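Local coordinates for coenzyme A transferase (Yersinia pestis, PDB 3QLI), which probably transfers coenzyme A between acyl-CoA thioesters and free carboxylates such as acetate, as a member of the acetyl-CoA hydrolase/transferase family, at residues E89-I94 and R118-Y123. Residues are numbered along the deposited sequence; the frame is centred on the assembly and turned at random.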
ATOM      1  N   GLU A  89       5.824  22.939  27.997  1.00 21.98           N
ATOM      2  CA  GLU A  89       5.483  24.301  28.414  1.00 19.97           C
ATOM      3  C   GLU A  89       5.431  25.271  27.247  1.00 25.04           C
ATOM      4  O   GLU A  89       4.873  26.362  27.365  1.00 20.30           O
ATOM      5  CB  GLU A  89       6.481  24.813  29.450  1.00 26.64           C
ATOM      6  CG  GLU A  89       6.835  23.787  30.514  1.00 34.61           C
ATOM      7  CD  GLU A  89       8.024  22.934  30.112  1.00 34.59           C
ATOM      8  OE1 GLU A  89       9.131  23.500  29.937  1.00 42.07           O
ATOM      9  OE2 GLU A  89       7.854  21.705  29.971  1.00 29.25           O
ATOM     10  N   LEU A  90       6.015  24.887  26.117  1.00 20.77           N
ATOM     11  CA  LEU A  90       6.031  25.748  24.937  1.00 20.55           C
ATOM     12  C   LEU A  90       4.973  25.345  23.914  1.00 21.09           C
ATOM     13  O   LEU A  90       4.874  25.942  22.842  1.00 20.49           O
ATOM     14  CB  LEU A  90       7.412  25.729  24.278  1.00 18.18           C
ATOM     15  CG  LEU A  90       8.628  26.028  25.155  1.00 20.92           C
ATOM     16  CD1 LEU A  90       9.912  25.886  24.354  1.00 21.37           C
ATOM     17  CD2 LEU A  90       8.530  27.414  25.766  1.00 22.88           C
ATOM     18  N   ASN A  91       4.189  24.327  24.250  1.00 19.07           N
ATOM     19  CA  ASN A  91       3.158  23.811  23.357  1.00 22.87           C
ATOM     20  C   ASN A  91       2.149  24.841  22.848  1.00 24.51           C
ATOM     21  O   ASN A  91       1.531  24.642  21.805  1.00 28.19           O
ATOM     22  CB  ASN A  91       2.420  22.644  24.017  1.00 26.20           C
ATOM     23  CG  ASN A  91       1.730  21.752  23.008  1.00 29.25           C
ATOM     24  OD1 ASN A  91       0.564  21.961  22.674  1.00 33.13           O
ATOM     25  ND2 ASN A  91       2.449  20.752  22.512  1.00 33.00           N
ATOM     26  N   ASN A  92       1.980  25.932  23.583  1.00 26.49           N
ATOM     27  CA  ASN A  92       1.029  26.970  23.192  1.00 24.97           C
ATOM     28  C   ASN A  92       1.586  27.938  22.153  1.00 26.34           C
ATOM     29  O   ASN A  92       0.865  28.789  21.637  1.00 26.65           O
ATOM     30  CB  ASN A  92       0.558  27.748  24.421  1.00 27.43           C
ATOM     31  CG  ASN A  92       1.678  28.530  25.083  1.00 31.37           C
ATOM     32  OD1 ASN A  92       2.790  28.028  25.243  1.00 31.67           O
ATOM     33  ND2 ASN A  92       1.387  29.765  25.472  1.00 38.79           N
ATOM     34  N   ARG A  93       2.872  27.803  21.850  1.00 21.46           N
ATOM     35  CA  ARG A  93       3.534  28.689  20.900  1.00 17.74           C
ATOM     36  C   ARG A  93       4.197  27.942  19.755  1.00 18.11           C
ATOM     37  O   ARG A  93       4.193  28.410  18.623  1.00 17.43           O
ATOM     38  CB  ARG A  93       4.571  29.555  21.616  1.00 18.91           C
ATOM     39  CG  ARG A  93       3.933  30.625  22.515  1.00 20.92           C
ATOM     40  CD  ARG A  93       4.958  31.491  23.218  1.00 22.71           C
ATOM     41  NE  ARG A  93       4.284  32.544  23.973  1.00 26.85           N
ATOM     42  CZ  ARG A  93       3.860  33.690  23.443  1.00 32.01           C
ATOM     43  NH1 ARG A  93       4.052  33.951  22.150  1.00 25.91           N
ATOM     44  NH2 ARG A  93       3.248  34.584  24.213  1.00 31.11           N
ATOM     45  N   ILE A  94       4.801  26.797  20.063  1.00 15.88           N
ATOM     46  CA  ILE A  94       5.400  25.950  19.033  1.00 17.85           C
ATOM     47  C   ILE A  94       4.568  24.685  18.960  1.00 18.31           C
ATOM     48  O   ILE A  94       4.555  23.905  19.899  1.00 18.97           O
ATOM     49  CB  ILE A  94       6.858  25.605  19.365  1.00 16.77           C
ATOM     50  CG1 ILE A  94       7.681  26.897  19.456  1.00 19.49           C
ATOM     51  CG2 ILE A  94       7.435  24.642  18.315  1.00 17.55           C
ATOM     52  CD1 ILE A  94       9.108  26.706  19.882  1.00 19.29           C
ATOM     53  N   ARG A 118      -6.235  17.779  27.181  1.00 34.81           N
ATOM     54  CA  ARG A 118      -5.738  18.638  26.110  1.00 37.08           C
ATOM     55  C   ARG A 118      -5.060  17.897  24.954  1.00 33.34           C
ATOM     56  O   ARG A 118      -4.350  16.917  25.170  1.00 29.93           O
ATOM     57  CB  ARG A 118      -4.732  19.635  26.687  1.00 37.61           C
ATOM     58  CG  ARG A 118      -5.307  20.984  27.063  1.00 38.18           C
ATOM     59  CD  ARG A 118      -4.228  21.879  27.656  1.00 42.34           C
ATOM     60  NE  ARG A 118      -3.308  22.378  26.637  1.00 44.21           N
ATOM     61  CZ  ARG A 118      -2.005  22.556  26.826  1.00 41.20           C
ATOM     62  NH1 ARG A 118      -1.457  22.276  27.999  1.00 43.04           N
ATOM     63  NH2 ARG A 118      -1.247  23.015  25.840  1.00 40.16           N
ATOM     64  N   LYS A 119      -5.265  18.391  23.735  1.00 32.31           N
ATOM     65  CA  LYS A 119      -4.603  17.861  22.552  1.00 31.69           C
ATOM     66  C   LYS A 119      -3.363  18.726  22.399  1.00 26.15           C
ATOM     67  O   LYS A 119      -3.467  19.945  22.284  1.00 26.98           O
ATOM     68  CB  LYS A 119      -5.494  17.972  21.317  1.00 30.28           C
ATOM     69  CG  LYS A 119      -4.920  17.284  20.089  1.00 30.38           C
ATOM     70  CD  LYS A 119      -5.864  17.376  18.905  1.00 34.03           C
ATOM     71  CE  LYS A 119      -6.042  16.024  18.238  1.00 37.59           C
ATOM     72  NZ  LYS A 119      -4.769  15.510  17.668  1.00 37.57           N
ATOM     73  N   VAL A 120      -2.190  18.106  22.420  1.00 21.95           N
ATOM     74  CA  VAL A 120      -0.945  18.870  22.413  1.00 22.73           C
ATOM     75  C   VAL A 120       0.006  18.427  21.296  1.00 22.09           C
ATOM     76  O   VAL A 120       0.993  19.103  21.011  1.00 23.11           O
ATOM     77  CB  VAL A 120      -0.239  18.795  23.779  1.00 22.99           C
ATOM     78  CG1 VAL A 120      -1.109  19.458  24.845  1.00 26.87           C
ATOM     79  CG2 VAL A 120       0.037  17.348  24.153  1.00 23.06           C
ATOM     80  N   VAL A 121      -0.304  17.294  20.675  1.00 18.83           N
ATOM     81  CA  VAL A 121       0.395  16.841  19.481  1.00 21.41           C
ATOM     82  C   VAL A 121      -0.616  16.723  18.352  1.00 20.69           C
ATOM     83  O   VAL A 121      -1.692  16.152  18.526  1.00 24.72           O
ATOM     84  CB  VAL A 121       1.075  15.481  19.700  1.00 20.22           C
ATOM     85  CG1 VAL A 121       1.562  14.884  18.367  1.00 16.27           C
ATOM     86  CG2 VAL A 121       2.213  15.599  20.732  1.00 18.48           C
ATOM     87  N   ASN A 122      -0.286  17.287  17.197  1.00 17.34           N
ATOM     88  CA  ASN A 122      -1.188  17.212  16.062  1.00 18.34           C
ATOM     89  C   ASN A 122      -0.618  16.333  14.966  1.00 19.65           C
ATOM     90  O   ASN A 122       0.043  16.810  14.045  1.00 18.52           O
ATOM     91  CB  ASN A 122      -1.500  18.603  15.520  1.00 20.85           C
ATOM     92  CG  ASN A 122      -2.962  18.762  15.159  1.00 30.24           C
ATOM     93  OD1 ASN A 122      -3.544  17.920  14.459  1.00 30.02           O
ATOM     94  ND2 ASN A 122      -3.578  19.818  15.668  1.00 34.16           N
ATOM     95  N   TYR A 123      -0.867  15.039  15.084  1.00 17.56           N
ATOM     96  CA  TYR A 123      -0.399  14.079  14.095  1.00 18.08           C
ATOM     97  C   TYR A 123      -0.875  14.437  12.688  1.00 16.22           C
ATOM     98  O   TYR A 123      -2.053  14.711  12.477  1.00 17.50           O
ATOM     99  CB  TYR A 123      -0.888  12.676  14.472  1.00 18.69           C
ATOM    100  CG  TYR A 123      -0.542  11.591  13.470  1.00 16.90           C
ATOM    101  CD1 TYR A 123       0.779  11.223  13.235  1.00 18.65           C
ATOM    102  CD2 TYR A 123      -1.539  10.922  12.785  1.00 18.88           C
ATOM    103  CE1 TYR A 123       1.096  10.224  12.316  1.00 16.68           C
ATOM    104  CE2 TYR A 123      -1.239   9.918  11.867  1.00 16.11           C
ATOM    105  CZ  TYR A 123       0.076   9.574  11.643  1.00 21.05           C
ATOM    106  OH  TYR A 123       0.365   8.577  10.742  1.00 22.21           O
TER
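At the edge of the parallel sheet in the N-terminal acetyl-CoA hydrolase/transferase domain, N91, in the turn that leads into strand 94-98, outermost in the sheet within this chain, meets V120 in the loop that follows helix 103-114. A single side-chain-to-backbone hydrogen bond joins them: N91 ND2 donates to V120 O at 2.7 Å. The bond is nearly straight, with an angle of 163° at the hydrogen, and the acceptor lies almost in the amide plane of N91. The donor lies 21° off the plane of the V120 carbonyl. With CG anti to the backbone N (chi1 -159°), the N91 amide extends from its turn to the facing loop, where the side chains of N91 and V120 cross at about a right angle. The other end of the amide rests on the valine, N91 OD1 lying 3.4 Å from V120 CB and 3.7 Å from V120 CG1. Both residues are buried, and the bond gives the V120 carbonyl a partner inside the protein.

R118 flanks the pair. Its chain bends at chi3 and brings NH2 to 3.8 Å from N91 OD1, an oblique approach too long for a hydrogen bond, while V120 CG1 lies over one face of the guanidinium, towards its rim. A salt bridge from R118 NH1 to D115 holds this group, and Y88 packs against both R118 and V120. The turn itself is held by L90 O, which accepts from both R93 N and I94 N. V121 faces L108 and I109 of helix 103-114, while farther along the loop N122 and Y123 reach the second subunit. The arrangement is a buried asparagine side chain bonded to a main-chain carbonyl, joining two connecting loops beside the edge strand of a Rossmann-like alpha/beta domain.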